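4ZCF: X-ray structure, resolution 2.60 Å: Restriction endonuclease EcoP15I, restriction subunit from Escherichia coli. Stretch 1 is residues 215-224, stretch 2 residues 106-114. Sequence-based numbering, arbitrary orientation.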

# COMPACT_ATOMS: atom_id res chain seq x y z
N ALA C 215 -16.23 11.71 11.07
CA ALA C 215 -15.31 12.36 10.15
C ALA C 215 -16.04 12.78 8.87
O ALA C 215 -15.80 13.89 8.38
CB ALA C 215 -14.16 11.43 9.83
N LEU C 216 -16.97 11.93 8.34
CA LEU C 216 -17.74 12.21 7.13
C LEU C 216 -18.82 13.25 7.38
O LEU C 216 -19.04 14.11 6.52
CB LEU C 216 -18.34 10.94 6.51
CG LEU C 216 -17.34 9.93 5.91
CD1 LEU C 216 -17.88 8.54 5.97
CD2 LEU C 216 -16.99 10.27 4.50
N ARG C 217 -19.46 13.20 8.56
CA ARG C 217 -20.47 14.19 8.96
C ARG C 217 -19.86 15.61 8.97
O ARG C 217 -20.46 16.52 8.40
CB ARG C 217 -21.08 13.82 10.31
CG ARG C 217 -22.15 14.81 10.77
CD ARG C 217 -22.48 14.70 12.23
NE ARG C 217 -23.03 13.39 12.59
CZ ARG C 217 -22.44 12.54 13.43
NH1 ARG C 217 -21.30 12.85 14.01
NH2 ARG C 217 -23.01 11.37 13.70
N ALA C 218 -18.64 15.77 9.55
CA ALA C 218 -17.88 17.03 9.67
C ALA C 218 -17.45 17.66 8.33
O ALA C 218 -17.15 18.86 8.28
CB ALA C 218 -16.67 16.81 10.55
N VAL C 219 -17.39 16.84 7.26
CA VAL C 219 -17.03 17.27 5.91
C VAL C 219 -18.20 18.09 5.27
O VAL C 219 -17.99 18.82 4.30
CB VAL C 219 -16.59 16.01 5.10
CG1 VAL C 219 -17.06 16.02 3.65
CG2 VAL C 219 -15.08 15.82 5.17
N LYS C 220 -19.41 18.01 5.90
CA LYS C 220 -20.67 18.66 5.50
C LYS C 220 -20.98 18.19 4.07
O LYS C 220 -20.80 18.95 3.13
CB LYS C 220 -20.60 20.20 5.64
CG LYS C 220 -20.43 20.70 7.07
CD LYS C 220 -19.98 22.16 7.07
CE LYS C 220 -19.20 22.55 8.31
NZ LYS C 220 -18.12 23.52 8.00
N PRO C 221 -21.35 16.91 3.87
CA PRO C 221 -21.48 16.41 2.49
C PRO C 221 -22.82 16.60 1.78
O PRO C 221 -23.86 16.79 2.41
CB PRO C 221 -21.13 14.93 2.63
CG PRO C 221 -21.54 14.58 4.02
CD PRO C 221 -21.55 15.83 4.86
N PHE C 222 -22.77 16.47 0.44
CA PHE C 222 -23.91 16.45 -0.47
C PHE C 222 -24.01 14.98 -0.92
O PHE C 222 -23.06 14.45 -1.50
CB PHE C 222 -23.69 17.40 -1.67
CG PHE C 222 -24.35 18.76 -1.53
CD1 PHE C 222 -23.97 19.63 -0.51
CD2 PHE C 222 -25.36 19.16 -2.39
CE1 PHE C 222 -24.58 20.88 -0.38
CE2 PHE C 222 -25.96 20.41 -2.26
CZ PHE C 222 -25.58 21.26 -1.25
N ILE C 223 -25.13 14.31 -0.57
CA ILE C 223 -25.31 12.88 -0.85
C ILE C 223 -26.26 12.59 -1.98
O ILE C 223 -27.38 13.06 -1.96
CB ILE C 223 -25.68 12.06 0.42
CG1 ILE C 223 -24.68 12.30 1.57
CG2 ILE C 223 -25.83 10.58 0.08
CD1 ILE C 223 -24.98 11.55 2.82
N ILE C 224 -25.82 11.72 -2.92
CA ILE C 224 -26.55 11.20 -4.07
C ILE C 224 -27.01 9.77 -3.75
O ILE C 224 -26.19 8.95 -3.33
CB ILE C 224 -25.66 11.21 -5.35
CG1 ILE C 224 -25.01 12.59 -5.65
CG2 ILE C 224 -26.36 10.58 -6.58
CD1 ILE C 224 -25.92 13.74 -6.08
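Stretch 2 (106-114) GINKFIIIV

How does the backbone of stretch 2 run against stretch 1? The strand that starts at K109 lies beside the strand that begins at F222 and runs on past I224, and the two are parallel neighbours in a sheet. Their axes come within 4.8 Å and their N-to-C directions differ by 23°, a crossing angle of -23° that reflects the usual twist of a sheet. F222 pairs with F110, I223 with I111 and I224 with I112, each at a CA to CA distance of 4.9 Å. Before the strand, G106 leaves a helix with positive phi, a conformation that by itself favours glycine, and I107 and N108 lead into the sheet.

What holds the two strands in this register? Three backbone hydrogen bonds do, and I111 takes part in two of them. I111 N donates to F222 O at 3.1 Å, and I111 O accepts from I224 N at 3.0 Å, so this one residue bridges two residues of stretch 1 that flank I223. The third bond runs from I113 N to I224 O at 2.8 Å. This is the staggered pattern of a parallel ladder. Two CA-H...O contacts add to it, F110 CA to F222 O at 3.3 Å and I223 CA to I111 O at 3.4 Å.

Where does the I111 side chain go, the residue with the most surface covered here? I111 shares a face of the sheet with I223, and I111 CB lies 4.2 Å from I223 CG1. With chi1 m and chi2 t, the side chain extends so that I111 CD1 reaches 3.8 Å from P221 CG and 3.9 Å from L216 CD2. I111 thus joins the strand of stretch 1 to the helix and loop that precede it. Further along, the end of I113 comes nearer than its CA-to-CB direction suggests, and I113 CD1 packs 3.4 Å from I223 CG2.

What does F222, the most covered residue of stretch 1, meet on the other face? F222 and I224 point to the face that also carries F110 and I112. F222 CB lies 3.6 Å from F110 CD2, while F222 CD1 reaches back to I107 CG2 at 3.8 Å, so F222 touches both F110 in the strand and I107, which precedes it. At the start of the strand, K109 CB packs 3.9 Å from V219 CG1, while K109 NZ finds its hydrogen-bond partner elsewhere in the structure.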

# COMPACT_ATOMS: atom_id res chain seq x y z
N GLY C 106 -19.06 25.99 -5.19
CA GLY C 106 -17.79 25.49 -4.68
C GLY C 106 -17.92 24.33 -3.71
O GLY C 106 -17.12 24.20 -2.78
N ILE C 107 -18.95 23.49 -3.92
CA ILE C 107 -19.14 22.27 -3.16
C ILE C 107 -18.14 21.30 -3.84
O ILE C 107 -18.18 21.14 -5.06
CB ILE C 107 -20.62 21.76 -3.19
CG1 ILE C 107 -21.64 22.87 -2.78
CG2 ILE C 107 -20.81 20.46 -2.39
CD1 ILE C 107 -21.67 23.30 -1.27
N ASN C 108 -17.18 20.76 -3.07
CA ASN C 108 -16.14 19.91 -3.65
C ASN C 108 -16.06 18.48 -3.08
O ASN C 108 -15.17 17.71 -3.48
CB ASN C 108 -14.78 20.63 -3.61
CG ASN C 108 -14.20 20.81 -2.23
OD1 ASN C 108 -14.86 21.33 -1.31
ND2 ASN C 108 -12.94 20.43 -2.06
N LYS C 109 -16.96 18.14 -2.15
CA LYS C 109 -17.00 16.84 -1.50
C LYS C 109 -18.41 16.27 -1.49
O LYS C 109 -19.34 16.87 -0.96
CB LYS C 109 -16.35 16.90 -0.10
CG LYS C 109 -14.83 16.87 -0.21
CD LYS C 109 -14.12 16.69 1.10
CE LYS C 109 -12.66 16.99 0.90
NZ LYS C 109 -11.89 16.85 2.17
N PHE C 110 -18.57 15.12 -2.17
CA PHE C 110 -19.84 14.44 -2.38
C PHE C 110 -19.72 12.94 -2.07
O PHE C 110 -18.70 12.33 -2.38
CB PHE C 110 -20.30 14.61 -3.85
CG PHE C 110 -20.32 16.02 -4.40
CD1 PHE C 110 -19.16 16.59 -4.92
CD2 PHE C 110 -21.49 16.75 -4.46
CE1 PHE C 110 -19.17 17.91 -5.41
CE2 PHE C 110 -21.51 18.06 -4.96
CZ PHE C 110 -20.34 18.63 -5.43
N ILE C 111 -20.79 12.36 -1.50
CA ILE C 111 -20.87 10.92 -1.23
C ILE C 111 -21.91 10.32 -2.21
O ILE C 111 -23.07 10.77 -2.21
CB ILE C 111 -21.14 10.56 0.27
CG1 ILE C 111 -20.14 11.28 1.21
CG2 ILE C 111 -21.07 9.04 0.47
CD1 ILE C 111 -20.38 11.12 2.80
N ILE C 112 -21.49 9.37 -3.07
CA ILE C 112 -22.38 8.66 -4.00
C ILE C 112 -22.73 7.36 -3.30
O ILE C 112 -21.85 6.49 -3.16
CB ILE C 112 -21.77 8.37 -5.41
CG1 ILE C 112 -21.45 9.65 -6.18
CG2 ILE C 112 -22.71 7.45 -6.23
CD1 ILE C 112 -20.55 9.41 -7.39
N ILE C 113 -24.00 7.21 -2.88
CA ILE C 113 -24.43 6.00 -2.21
C ILE C 113 -25.16 5.04 -3.18
O ILE C 113 -26.13 5.42 -3.84
CB ILE C 113 -25.10 6.25 -0.84
CG1 ILE C 113 -24.22 7.20 0.01
CG2 ILE C 113 -25.35 4.90 -0.09
CD1 ILE C 113 -24.69 7.61 1.38
N VAL C 114 -24.59 3.83 -3.34
CA VAL C 114 -25.08 2.82 -4.27
C VAL C 114 -25.58 1.58 -3.51
O VAL C 114 -25.15 1.38 -2.39
CB VAL C 114 -24.08 2.50 -5.45
CG1 VAL C 114 -23.83 3.73 -6.32
CG2 VAL C 114 -22.77 1.90 -4.96